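Glycosyl hydrolase (Rhizobium leguminosarum bv. trifolii, PDB 5NDX) probably hydrolyses O-glycosidic bonds as a family 39 glycoside hydrolase and is a bacterial orthologue of human alpha-L-iduronidase. Local coordinates at residues R6-A11 and K381-P386; L34-R39 and D353-F358; P357-K362 and L544-R549; G405-S410 and L428-L433. The protein carries 2 engineered substitutions. All coordinates share one frame; numbering follows the deposited sequence.

Interaction 1 of 4, residues R6-A11 and K381-P386; sequences RINVDA and KVTAEP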
loop_
_atom_site.group_PDB
_atom_site.type_symbol
_atom_site.label_atom_id
_atom_site.label_comp_id
_atom_site.label_asym_id
_atom_site.label_seq_id
_atom_site.Cartn_x
_atom_site.Cartn_y
_atom_site.Cartn_z
ATOM N N ARG A 6 25.476 14.320 10.932
ATOM C CA ARG A 6 26.303 13.579 9.958
ATOM C C ARG A 6 25.871 12.131 10.092
ATOM O O ARG A 6 25.871 11.588 11.197
ATOM C CB ARG A 6 27.848 13.769 10.152
ATOM C CG ARG A 6 28.371 15.227 10.029
ATOM C CD ARG A 6 29.911 15.519 10.242
ATOM N NE ARG A 6 30.721 14.679 9.332
ATOM C CZ ARG A 6 31.553 15.066 8.336
ATOM N NH1 ARG A 6 31.849 16.353 8.034
ATOM N NH2 ARG A 6 32.149 14.107 7.626
ATOM N N ILE A 7 25.399 11.529 8.995
ATOM C CA ILE A 7 24.980 10.124 8.989
ATOM C C ILE A 7 25.895 9.354 8.026
ATOM O O ILE A 7 26.038 9.766 6.880
ATOM C CB ILE A 7 23.533 10.009 8.551
ATOM C CG1 ILE A 7 22.618 10.811 9.489
ATOM C CG2 ILE A 7 23.051 8.575 8.580
ATOM C CD1 ILE A 7 21.152 10.732 9.092
ATOM N N ASN A 8 26.524 8.279 8.506
ATOM C CA ASN A 8 27.310 7.392 7.690
ATOM C C ASN A 8 26.612 6.053 7.641
ATOM O O ASN A 8 26.326 5.431 8.679
ATOM C CB ASN A 8 28.765 7.177 8.185
ATOM C CG ASN A 8 29.523 6.168 7.267
ATOM O OD1 ASN A 8 29.977 6.496 6.162
ATOM N ND2 ASN A 8 29.563 4.904 7.690
ATOM N N VAL A 9 26.351 5.608 6.424
ATOM C CA VAL A 9 25.773 4.312 6.164
ATOM C C VAL A 9 26.864 3.455 5.527
ATOM O O VAL A 9 27.413 3.824 4.473
ATOM C CB VAL A 9 24.608 4.425 5.200
ATOM C CG1 VAL A 9 24.084 3.068 4.803
ATOM C CG2 VAL A 9 23.457 5.225 5.835
ATOM N N ASP A 10 27.156 2.322 6.146
ATOM C CA ASP A 10 28.185 1.445 5.603
ATOM C C ASP A 10 27.588 0.261 4.879
ATOM O O ASP A 10 27.140 -0.693 5.479
ATOM C CB ASP A 10 29.162 1.016 6.699
ATOM C CG ASP A 10 30.355 0.178 6.141
ATOM O OD1 ASP A 10 30.446 -0.184 4.932
ATOM O OD2 ASP A 10 31.207 -0.086 6.986
ATOM N N ALA A 11 27.591 0.352 3.567
ATOM C CA ALA A 11 27.000 -0.684 2.717
ATOM C C ALA A 11 27.743 -2.028 2.763
ATOM O O ALA A 11 27.166 -3.052 2.356
ATOM C CB ALA A 11 26.988 -0.213 1.272
ATOM N N LYS A 381 24.809 -1.077 8.443
ATOM C CA LYS A 381 25.223 -0.359 9.640
ATOM C C LYS A 381 25.143 1.150 9.396
ATOM O O LYS A 381 25.512 1.649 8.334
ATOM C CB LYS A 381 26.634 -0.783 9.983
ATOM C CG LYS A 381 27.337 -0.075 11.134
ATOM C CD LYS A 381 28.865 -0.286 10.955
ATOM C CE LYS A 381 29.753 0.769 11.620
ATOM N NZ LYS A 381 29.746 0.558 13.103
ATOM N N VAL A 382 24.643 1.848 10.381
ATOM C CA VAL A 382 24.579 3.286 10.309
ATOM C C VAL A 382 25.132 3.850 11.602
ATOM O O VAL A 382 24.889 3.320 12.660
ATOM C CB VAL A 382 23.123 3.796 9.987
ATOM C CG1 VAL A 382 22.102 3.069 10.793
ATOM C CG2 VAL A 382 22.979 5.291 10.263
ATOM N N THR A 383 25.876 4.938 11.490
ATOM C CA THR A 383 26.312 5.730 12.642
ATOM C C THR A 383 25.943 7.177 12.358
ATOM O O THR A 383 26.121 7.655 11.244
ATOM C CB THR A 383 27.839 5.640 12.805
ATOM O OG1 THR A 383 28.431 6.085 11.603
ATOM C CG2 THR A 383 28.315 4.203 13.020
ATOM N N ALA A 384 25.460 7.876 13.360
ATOM C CA ALA A 384 25.077 9.255 13.222
ATOM C C ALA A 384 25.699 10.074 14.345
ATOM O O ALA A 384 25.824 9.593 15.442
ATOM C CB ALA A 384 23.603 9.357 13.301
ATOM N N GLU A 385 26.081 11.301 14.060
ATOM C CA GLU A 385 26.537 12.210 15.083
ATOM C C GLU A 385 25.793 13.515 14.882
ATOM O O GLU A 385 25.927 14.126 13.813
ATOM C CB GLU A 385 28.061 12.410 15.012
ATOM C CG GLU A 385 28.633 13.429 16.055
ATOM C CD GLU A 385 28.248 13.218 17.573
ATOM O OE1 GLU A 385 28.259 12.072 18.094
ATOM O OE2 GLU A 385 27.935 14.223 18.285
ATOM N N PRO A 386 25.020 13.964 15.876
ATOM C CA PRO A 386 24.701 13.231 17.084
ATOM C C PRO A 386 23.905 11.968 16.789
ATOM O O PRO A 386 23.321 11.868 15.708
ATOM C CB PRO A 386 23.815 14.189 17.899
ATOM C CG PRO A 386 23.962 15.496 17.241
ATOM C CD PRO A 386 24.330 15.244 15.808
HETATM O O HOH W 1 28.443 3.505 9.688
#
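Lys381 opens the pairing through its carbonyl O, which takes the N-H of Asp10 at 2.8 Å, nearly along the C=O axis, while its side chain, extended until a bend at the end, runs off towards Glu13 and Val15. Val382 turns to the other face of the sheet. Its CG2, anti to the backbone N, lies alongside CG2 of Ile7 at 3.7 Å, the two side chains pointing the same way. Thr383 and Asn8 form a hydrogen-bonded antiparallel pair, with Asn8 N giving Thr383 O an almost straight bond (2.8 Å, 174°). A water bridges the pair: it donates to Asn8 O, accepts from Asn8 ND2 at 2.7 Å and lies 3.2 Å from Thr383 OG1. Ala384 offers a small methyl, CB, to Ile7 CG1 at 4.2 Å. At Glu385 two reciprocal backbone bonds with Arg6 complete the ladder, and the cis peptide before Pro386 marks the strand's end. Strand 4-10 thus lies between 378-385, antiparallel to it, and 422-431, parallel to it, in the same sheet. Ile7 and Val9 face inward onto Leu411 and Ile409 of strand 407-413, whereas Arg6, on the other face, reaches Glu429 in a salt bridge.

Interaction 2 of 4, residues L34-R39 and D353-F358; sequences LEPEMR and DRTPPF. Unlike the reference sequence in segment 353-358: Thr355 (reference Ala).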
loop_
_atom_site.group_PDB
_atom_site.type_symbol
_atom_site.label_atom_id
_atom_site.label_comp_id
_atom_site.label_asym_id
_atom_site.label_seq_id
_atom_site.Cartn_x
_atom_site.Cartn_y
_atom_site.Cartn_z
ATOM N N LEU A 34 -15.995 -3.741 -8.660
ATOM C CA LEU A 34 -16.692 -3.768 -9.951
ATOM C C LEU A 34 -16.802 -2.388 -10.589
ATOM O O LEU A 34 -17.214 -2.315 -11.709
ATOM C CB LEU A 34 -18.111 -4.313 -9.785
ATOM C CG LEU A 34 -18.181 -5.628 -8.984
ATOM C CD1 LEU A 34 -19.636 -6.003 -8.690
ATOM C CD2 LEU A 34 -17.442 -6.749 -9.689
ATOM N N GLU A 35 -16.437 -1.316 -9.897
ATOM C CA GLU A 35 -16.584 0.047 -10.437
ATOM C C GLU A 35 -15.375 0.458 -11.287
ATOM O O GLU A 35 -14.253 0.097 -10.977
ATOM C CB GLU A 35 -16.699 1.055 -9.291
ATOM C CG GLU A 35 -17.965 0.959 -8.444
ATOM C CD GLU A 35 -19.262 1.051 -9.273
ATOM O OE1 GLU A 35 -19.353 1.774 -10.278
ATOM O OE2 GLU A 35 -20.204 0.347 -8.932
ATOM N N PRO A 36 -15.585 1.272 -12.330
ATOM C CA PRO A 36 -14.425 1.692 -13.144
ATOM C C PRO A 36 -13.371 2.552 -12.426
ATOM O O PRO A 36 -12.187 2.503 -12.783
ATOM C CB PRO A 36 -15.066 2.469 -14.293
ATOM C CG PRO A 36 -16.410 2.881 -13.754
ATOM C CD PRO A 36 -16.854 1.711 -12.923
ATOM N N GLU A 37 -13.788 3.318 -11.430
ATOM C CA GLU A 37 -12.856 4.085 -10.653
ATOM C C GLU A 37 -11.802 3.174 -9.968
ATOM O O GLU A 37 -10.613 3.436 -10.057
ATOM C CB GLU A 37 -13.560 4.904 -9.598
ATOM C CG GLU A 37 -14.520 5.967 -10.135
ATOM C CD GLU A 37 -15.908 5.434 -10.424
ATOM O OE1 GLU A 37 -16.120 4.197 -10.500
ATOM O OE2 GLU A 37 -16.803 6.260 -10.581
ATOM N N MET A 38 -12.251 2.124 -9.294
ATOM C CA MET A 38 -11.356 1.172 -8.663
ATOM C C MET A 38 -10.523 0.441 -9.670
ATOM O O MET A 38 -9.336 0.155 -9.390
ATOM C CB MET A 38 -12.119 0.157 -7.847
ATOM C CG MET A 38 -11.285 -0.754 -6.965
ATOM S SD MET A 38 -10.038 0.094 -5.962
ATOM C CE MET A 38 -11.109 0.871 -4.754
ATOM N N ARG A 39 -11.112 0.133 -10.841
ATOM C CA ARG A 39 -10.334 -0.538 -11.898
ATOM C C ARG A 39 -9.098 0.318 -12.290
ATOM O O ARG A 39 -7.979 -0.179 -12.374
ATOM C CB ARG A 39 -11.213 -0.864 -13.129
ATOM C CG ARG A 39 -10.415 -1.531 -14.239
ATOM C CD ARG A 39 -11.241 -2.188 -15.360
ATOM N NE ARG A 39 -10.242 -2.709 -16.314
ATOM C CZ ARG A 39 -9.680 -3.933 -16.309
ATOM N NH1 ARG A 39 -10.058 -4.882 -15.476
ATOM N NH2 ARG A 39 -8.738 -4.218 -17.207
ATOM N N ASP A 353 -18.866 4.974 -20.689
ATOM C CA ASP A 353 -19.844 5.938 -21.250
ATOM C C ASP A 353 -21.185 6.024 -20.479
ATOM O O ASP A 353 -21.945 6.957 -20.709
ATOM C CB ASP A 353 -20.162 5.628 -22.708
ATOM C CG ASP A 353 -19.004 5.893 -23.647
ATOM O OD1 ASP A 353 -18.709 7.069 -23.928
ATOM O OD2 ASP A 353 -18.453 4.909 -24.184
ATOM N N ARG A 354 -21.473 5.056 -19.593
ATOM C CA ARG A 354 -22.701 5.076 -18.748
ATOM C C ARG A 354 -22.461 5.865 -17.466
ATOM O O ARG A 354 -23.226 6.781 -17.141
ATOM C CB ARG A 354 -23.215 3.661 -18.351
ATOM C CG ARG A 354 -23.142 2.538 -19.393
ATOM C CD ARG A 354 -23.709 2.864 -20.782
ATOM N NE ARG A 354 -25.140 3.212 -20.766
ATOM C CZ ARG A 354 -25.678 4.406 -21.062
ATOM N NH1 ARG A 354 -24.934 5.450 -21.442
ATOM N NH2 ARG A 354 -27.003 4.558 -20.985
ATOM N N THR A 355 -21.403 5.498 -16.746
ATOM C CA THR A 355 -21.139 6.023 -15.414
ATOM C C THR A 355 -20.548 7.423 -15.449
ATOM O O THR A 355 -19.984 7.876 -16.452
ATOM C CB THR A 355 -20.191 5.120 -14.579
ATOM O OG1 THR A 355 -19.313 4.407 -15.461
ATOM C CG2 THR A 355 -20.970 4.136 -13.707
ATOM N N PRO A 356 -20.699 8.135 -14.348
ATOM C CA PRO A 356 -20.155 9.493 -14.334
ATOM C C PRO A 356 -18.632 9.533 -14.606
ATOM O O PRO A 356 -17.906 8.717 -14.094
ATOM C CB PRO A 356 -20.497 9.982 -12.933
ATOM C CG PRO A 356 -21.725 9.199 -12.574
ATOM C CD PRO A 356 -21.492 7.841 -13.143
ATOM N N PRO A 357 -18.178 10.459 -15.442
ATOM C CA PRO A 357 -16.756 10.591 -15.691
ATOM C C PRO A 357 -15.984 11.120 -14.421
ATOM O O PRO A 357 -16.617 11.552 -13.450
ATOM C CB PRO A 357 -16.707 11.585 -16.841
ATOM C CG PRO A 357 -17.910 12.422 -16.666
ATOM C CD PRO A 357 -18.966 11.550 -16.056
ATOM N N PHE A 358 -14.651 10.997 -14.408
ATOM C CA PHE A 358 -13.886 11.275 -13.191
ATOM C C PHE A 358 -12.435 11.392 -13.509
ATOM O O PHE A 358 -11.974 10.877 -14.527
ATOM C CB PHE A 358 -14.074 10.186 -12.096
ATOM C CG PHE A 358 -13.445 8.863 -12.452
ATOM C CD1 PHE A 358 -14.095 7.976 -13.322
ATOM C CD2 PHE A 358 -12.187 8.516 -11.975
ATOM C CE1 PHE A 358 -13.486 6.784 -13.702
ATOM C CE2 PHE A 358 -11.592 7.340 -12.349
ATOM C CZ PHE A 358 -12.240 6.465 -13.203
HETATM O O HOH W 2 -17.174 8.675 -11.311
#
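The methylene CG of Glu37 sits squarely over one face of the Phe358 ring, 3.6 Å from the ring centroid and only 3° off the normal, a CH-pi contact of nearly ideal placement. Glu37 CA adds to it, lying 3.5 Å from Phe358 CZ, so backbone and side chain of the helix both rest on the aromatic. The ring is carried there by a chi1 of 69°, which puts its CG in the crowded position between the backbone N and the carbonyl carbon. Beside this, Pro36 CG meets Thr355 OG1 tip to tip at 3.7 Å; the reference sequence has alanine in place of this threonine. A bend at chi2 turns the carboxylate of Glu37 aside, where a water donates to its OE2 (2.6 Å) and to Pro356 O (2.9 Å), tying the helix to the loop. Further out, Arg332 forms salt bridges with both Glu37 OE2 and Glu35 OE1, and Tyr328 and Tyr543 also pack on Phe358. An alanine in place of Phe358 would remove the ring and would probably loosen the seat of Glu37 against the loop. Glu35 is the N-cap of helix 36-45, with Pro36 in its first turn; this helix links the adjacent parallel strands 24-27 and 55-58, the beta-alpha-beta crossover from which a TIM barrel is built.

Interaction 3 of 4, residues P357-K362 and L544-R549; sequences PFDIIK and LGLGGR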
loop_
_atom_site.group_PDB
_atom_site.type_symbol
_atom_site.label_atom_id
_atom_site.label_comp_id
_atom_site.label_asym_id
_atom_site.label_seq_id
_atom_site.Cartn_x
_atom_site.Cartn_y
_atom_site.Cartn_z
ATOM N N PRO A 357 -18.178 10.459 -15.442
ATOM C CA PRO A 357 -16.756 10.591 -15.691
ATOM C C PRO A 357 -15.984 11.120 -14.421
ATOM O O PRO A 357 -16.617 11.552 -13.450
ATOM C CB PRO A 357 -16.707 11.585 -16.841
ATOM C CG PRO A 357 -17.910 12.422 -16.666
ATOM C CD PRO A 357 -18.966 11.550 -16.056
ATOM N N PHE A 358 -14.651 10.997 -14.408
ATOM C CA PHE A 358 -13.886 11.275 -13.191
ATOM C C PHE A 358 -12.435 11.392 -13.509
ATOM O O PHE A 358 -11.974 10.877 -14.527
ATOM C CB PHE A 358 -14.074 10.186 -12.096
ATOM C CG PHE A 358 -13.445 8.863 -12.452
ATOM C CD1 PHE A 358 -14.095 7.976 -13.322
ATOM C CD2 PHE A 358 -12.187 8.516 -11.975
ATOM C CE1 PHE A 358 -13.486 6.784 -13.702
ATOM C CE2 PHE A 358 -11.592 7.340 -12.349
ATOM C CZ PHE A 358 -12.240 6.465 -13.203
ATOM N N ASP A 359 -11.732 12.061 -12.607
ATOM C CA ASP A 359 -10.299 12.091 -12.562
ATOM C C ASP A 359 -9.878 11.784 -11.131
ATOM O O ASP A 359 -10.506 12.260 -10.156
ATOM C CB ASP A 359 -9.783 13.446 -13.013
ATOM C CG ASP A 359 -9.796 13.602 -14.531
ATOM O OD1 ASP A 359 -8.888 13.062 -15.178
ATOM O OD2 ASP A 359 -10.714 14.261 -15.073
ATOM N N ILE A 360 -8.786 11.040 -11.020
ATOM C CA ILE A 360 -8.156 10.784 -9.738
ATOM C C ILE A 360 -6.706 11.239 -9.760
ATOM O O ILE A 360 -5.984 11.047 -10.741
ATOM C CB ILE A 360 -8.220 9.310 -9.294
ATOM C CG1 ILE A 360 -7.729 8.350 -10.367
ATOM C CG2 ILE A 360 -9.635 9.015 -8.865
ATOM C CD1 ILE A 360 -7.781 6.899 -9.940
ATOM N N ILE A 361 -6.316 11.872 -8.646
ATOM C CA ILE A 361 -5.002 12.354 -8.444
ATOM C C ILE A 361 -4.364 11.631 -7.237
ATOM O O ILE A 361 -4.969 11.535 -6.178
ATOM C CB ILE A 361 -5.039 13.864 -8.218
ATOM C CG1 ILE A 361 -5.598 14.613 -9.426
ATOM C CG2 ILE A 361 -3.667 14.396 -7.899
ATOM C CD1 ILE A 361 -4.780 14.514 -10.712
ATOM N N LYS A 362 -3.165 11.119 -7.411
ATOM C CA LYS A 362 -2.380 10.475 -6.326
ATOM C C LYS A 362 -2.050 11.348 -5.170
ATOM O O LYS A 362 -1.601 12.465 -5.325
ATOM C CB LYS A 362 -1.037 9.952 -6.851
ATOM C CG LYS A 362 -1.199 8.722 -7.636
ATOM C CD LYS A 362 -0.041 8.216 -8.537
ATOM C CE LYS A 362 1.347 8.415 -8.087
ATOM N NZ LYS A 362 2.314 7.610 -8.968
ATOM N N LEU A 544 -13.255 8.249 -19.324
ATOM C CA LEU A 544 -13.647 9.628 -19.526
ATOM C C LEU A 544 -13.368 10.428 -18.249
ATOM O O LEU A 544 -13.841 10.063 -17.152
ATOM C CB LEU A 544 -15.132 9.729 -19.904
ATOM C CG LEU A 544 -15.498 9.044 -21.233
ATOM C CD1 LEU A 544 -17.016 9.080 -21.461
ATOM C CD2 LEU A 544 -14.778 9.728 -22.382
ATOM N N GLY A 545 -12.621 11.513 -18.419
ATOM C CA GLY A 545 -12.352 12.478 -17.362
ATOM C C GLY A 545 -13.468 13.495 -17.212
ATOM O O GLY A 545 -14.430 13.487 -17.978
ATOM N N LEU A 546 -13.340 14.355 -16.220
ATOM C CA LEU A 546 -14.315 15.445 -15.977
ATOM C C LEU A 546 -14.630 16.188 -17.248
ATOM O O LEU A 546 -13.723 16.503 -17.999
ATOM C CB LEU A 546 -13.754 16.479 -15.015
ATOM C CG LEU A 546 -13.873 16.236 -13.521
ATOM C CD1 LEU A 546 -13.790 17.595 -12.811
ATOM C CD2 LEU A 546 -15.166 15.559 -13.117
ATOM N N GLY A 547 -15.911 16.469 -17.470
ATOM C CA GLY A 547 -16.379 17.108 -18.717
ATOM C C GLY A 547 -16.405 16.194 -19.927
ATOM O O GLY A 547 -16.508 16.672 -21.049
ATOM N N GLY A 548 -16.338 14.877 -19.720
ATOM C CA GLY A 548 -16.293 13.916 -20.826
ATOM C C GLY A 548 -15.029 13.952 -21.690
ATOM O O GLY A 548 -15.067 13.544 -22.850
ATOM N N ARG A 549 -13.904 14.405 -21.145
ATOM C CA ARG A 549 -12.613 14.354 -21.857
ATOM C C ARG A 549 -12.107 12.912 -22.066
ATOM O O ARG A 549 -12.189 12.083 -21.165
ATOM C CB ARG A 549 -11.593 15.132 -21.027
ATOM C CG ARG A 549 -10.157 15.125 -21.544
ATOM C CD ARG A 549 -9.191 15.827 -20.575
ATOM N NE ARG A 549 -9.594 15.684 -19.158
ATOM C CZ ARG A 549 -10.187 16.618 -18.396
ATOM N NH1 ARG A 549 -10.430 17.861 -18.855
ATOM N NH2 ARG A 549 -10.533 16.288 -17.148
#
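Asp359 has CG anti to its carbonyl carbon (chi1 -79°), while Arg549 starts with CG anti to the backbone N and then bends at chi3 (32°), so that the two side chains cross at about a right angle. Asp359 OD2 consequently accepts twice: from Arg549 NH2 at 2.9 Å, in a salt bridge, and from the backbone N of Leu546, also at 2.9 Å. It lies in the guanidinium plane, yet both donors approach from above the carboxylate plane. Leu546 O lies above one guanidinium face, offset toward its rim. Gly545 must be small here, because its CA is only 3.3 Å from Asp359 OD2 and a CB would clash with that oxygen. Phe358 N bonds Leu544 O at 3.0 Å, on a lone pair in the carbonyl plane, and Pro357 CB packs on Leu544 CB at 3.9 Å. Gly547 and Gly548, both with positive phi, form the tight turn linking strands 536-545 and 549-557, with Gly545 N bonded to Arg549 O at its base. The hairpin end therefore abuts strand 358-362, which pairs on its own account with strand 326-330, while Arg487 of helix 480-489 holds the other carboxylate oxygen, Asp359 OD1.

Interaction 4 of 4, residues G405-S410 and L428-L433; sequences GGVSIS and LEVSGL. Unlike the reference sequence in segment 405-410: Val407 (reference Leu).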
loop_
_atom_site.group_PDB
_atom_site.type_symbol
_atom_site.label_atom_id
_atom_site.label_comp_id
_atom_site.label_asym_id
_atom_site.label_seq_id
_atom_site.Cartn_x
_atom_site.Cartn_y
_atom_site.Cartn_z
ATOM N N GLY A 405 24.287 -4.730 -5.226
ATOM C CA GLY A 405 25.125 -3.671 -4.697
ATOM C C GLY A 405 24.362 -2.345 -4.641
ATOM O O GLY A 405 23.338 -2.106 -5.327
ATOM N N GLY A 406 24.880 -1.444 -3.849
ATOM C CA GLY A 406 24.263 -0.118 -3.789
ATOM C C GLY A 406 23.274 -0.090 -2.655
ATOM O O GLY A 406 23.093 -1.119 -1.973
ATOM N N VAL A 407 22.705 1.095 -2.400
ATOM C CA VAL A 407 21.848 1.263 -1.247
ATOM C C VAL A 407 20.551 1.969 -1.601
ATOM O O VAL A 407 20.477 2.699 -2.581
ATOM C CB VAL A 407 22.575 1.957 -0.072
ATOM C CG1 VAL A 407 23.814 1.155 0.303
ATOM C CG2 VAL A 407 22.947 3.395 -0.394
ATOM N N SER A 408 19.535 1.698 -0.787
ATOM C CA SER A 408 18.305 2.425 -0.766
ATOM C C SER A 408 18.068 2.797 0.673
ATOM O O SER A 408 17.964 1.926 1.562
ATOM C CB SER A 408 17.143 1.575 -1.276
ATOM O OG SER A 408 15.921 2.329 -1.249
ATOM N N ILE A 409 17.948 4.098 0.901
ATOM C CA ILE A 409 17.792 4.652 2.240
ATOM C C ILE A 409 16.545 5.538 2.314
ATOM O O ILE A 409 16.411 6.477 1.511
ATOM C CB ILE A 409 18.996 5.504 2.586
ATOM C CG1 ILE A 409 20.269 4.659 2.629
ATOM C CG2 ILE A 409 18.799 6.221 3.944
ATOM C CD1 ILE A 409 21.506 5.483 2.434
ATOM N N SER A 410 15.641 5.236 3.243
ATOM C CA SER A 410 14.535 6.119 3.557
ATOM C C SER A 410 14.977 7.021 4.706
ATOM O O SER A 410 15.358 6.536 5.776
ATOM C CB SER A 410 13.294 5.347 3.945
ATOM O OG SER A 410 12.800 4.585 2.871
ATOM N N LEU A 428 24.837 13.200 4.454
ATOM C CA LEU A 428 24.706 11.763 4.327
ATOM C C LEU A 428 25.928 11.251 3.587
ATOM O O LEU A 428 26.211 11.700 2.488
ATOM C CB LEU A 428 23.453 11.407 3.545
ATOM C CG LEU A 428 23.232 9.916 3.237
ATOM C CD1 LEU A 428 22.989 9.168 4.530
ATOM C CD2 LEU A 428 22.018 9.763 2.335
ATOM N N GLU A 429 26.610 10.301 4.194
ATOM C CA GLU A 429 27.774 9.633 3.621
ATOM C C GLU A 429 27.445 8.154 3.470
ATOM O O GLU A 429 26.898 7.547 4.366
ATOM C CB GLU A 429 28.988 9.830 4.542
ATOM C CG GLU A 429 29.361 11.312 4.599
ATOM C CD GLU A 429 30.521 11.690 5.511
ATOM O OE1 GLU A 429 31.176 10.784 6.048
ATOM O OE2 GLU A 429 30.797 12.909 5.672
ATOM N N VAL A 430 27.753 7.587 2.327
ATOM C CA VAL A 430 27.578 6.161 2.140
ATOM C C VAL A 430 28.977 5.624 1.775
ATOM O O VAL A 430 29.571 6.076 0.809
ATOM C CB VAL A 430 26.595 5.811 1.027
ATOM C CG1 VAL A 430 26.465 4.290 0.896
ATOM C CG2 VAL A 430 25.228 6.411 1.286
ATOM N N SER A 431 29.464 4.669 2.546
ATOM C CA SER A 431 30.753 4.041 2.294
ATOM C C SER A 431 30.586 2.549 2.065
ATOM O O SER A 431 29.495 2.008 2.124
ATOM C CB SER A 431 31.686 4.291 3.492
ATOM O OG SER A 431 31.140 3.705 4.640
ATOM N N GLY A 432 31.698 1.888 1.773
ATOM C CA GLY A 432 31.720 0.430 1.594
ATOM C C GLY A 432 31.104 0.010 0.289
ATOM O O GLY A 432 30.647 -1.098 0.180
ATOM N N LEU A 433 31.037 0.899 -0.704
ATOM C CA LEU A 433 30.403 0.522 -1.981
ATOM C C LEU A 433 31.498 -0.169 -2.792
ATOM O O LEU A 433 32.667 0.087 -2.557
ATOM C CB LEU A 433 29.952 1.756 -2.769
ATOM C CG LEU A 433 28.801 2.597 -2.164
ATOM C CD1 LEU A 433 28.756 3.960 -2.834
ATOM C CD2 LEU A 433 27.501 1.863 -2.269
#
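Two strands of a beta-sandwich face each other here across its hydrophobic interior: the axes of 407-410 and 428-431 pass 10.2 Å apart and run nearly antiparallel, at 152°, so the meeting is through side chains. The bumps meet tip to tip. Val407 CG2 settles against the fork of Val430, 3.9 Å from its CG1 and 4.1 Å from its CG2. One hollow further along, Ile409 drops CD1 between Val430 CG2, at 4.0 Å, and Leu428 CD2, at 4.3 Å. Val430 is thus the central bump, with CG1 anti to the backbone N (chi1 180°) turned to Val407 and CG2 shared between Val407 and Ile409. An alanine in place of Val430 would strip away both branches and would probably leave Val407 and Ile409 poorly packed. Val407 is itself a departure from the reference sequence, which has leucine. The layer is closed from the sides by Val9 against Ile409, Ile7 against Leu428, and Val524 of strand 518-526 against Val407. Ser408 and Ser410 point to the opposite face, where both hydroxyls bond to Gln521. At the strand ends the fit continues against bare backbone: Leu433, on the far side of Gly432, curls in until its CD2 lies 4.1 Å from Gly406 CA.

Overall arrangement
The contacts form two groups, interaction 2 lying across the chain's centre from interactions 1 and 4. Interactions 1 and 4, centres 10 Å apart, belong to one beta-sandwich, where strands 4-10 and 422-431 are neighbours, so edge-to-edge pairing leads into face-to-face packing. Interactions 2 and 3, also 10 Å apart, share Pro357 and Phe358 and join barrel helix 36-45 to the hairpin of strands 536-545 and 549-557. The groups lie 41 to 49 Å apart, centre to centre. Along the chain interaction 2 nests inside interaction 1, interaction 4 inside interaction 3, and interactions 1 and 3 cross, so the N-terminal strand is built into the sandwich while the hairpin is linked to the barrel through 357-362.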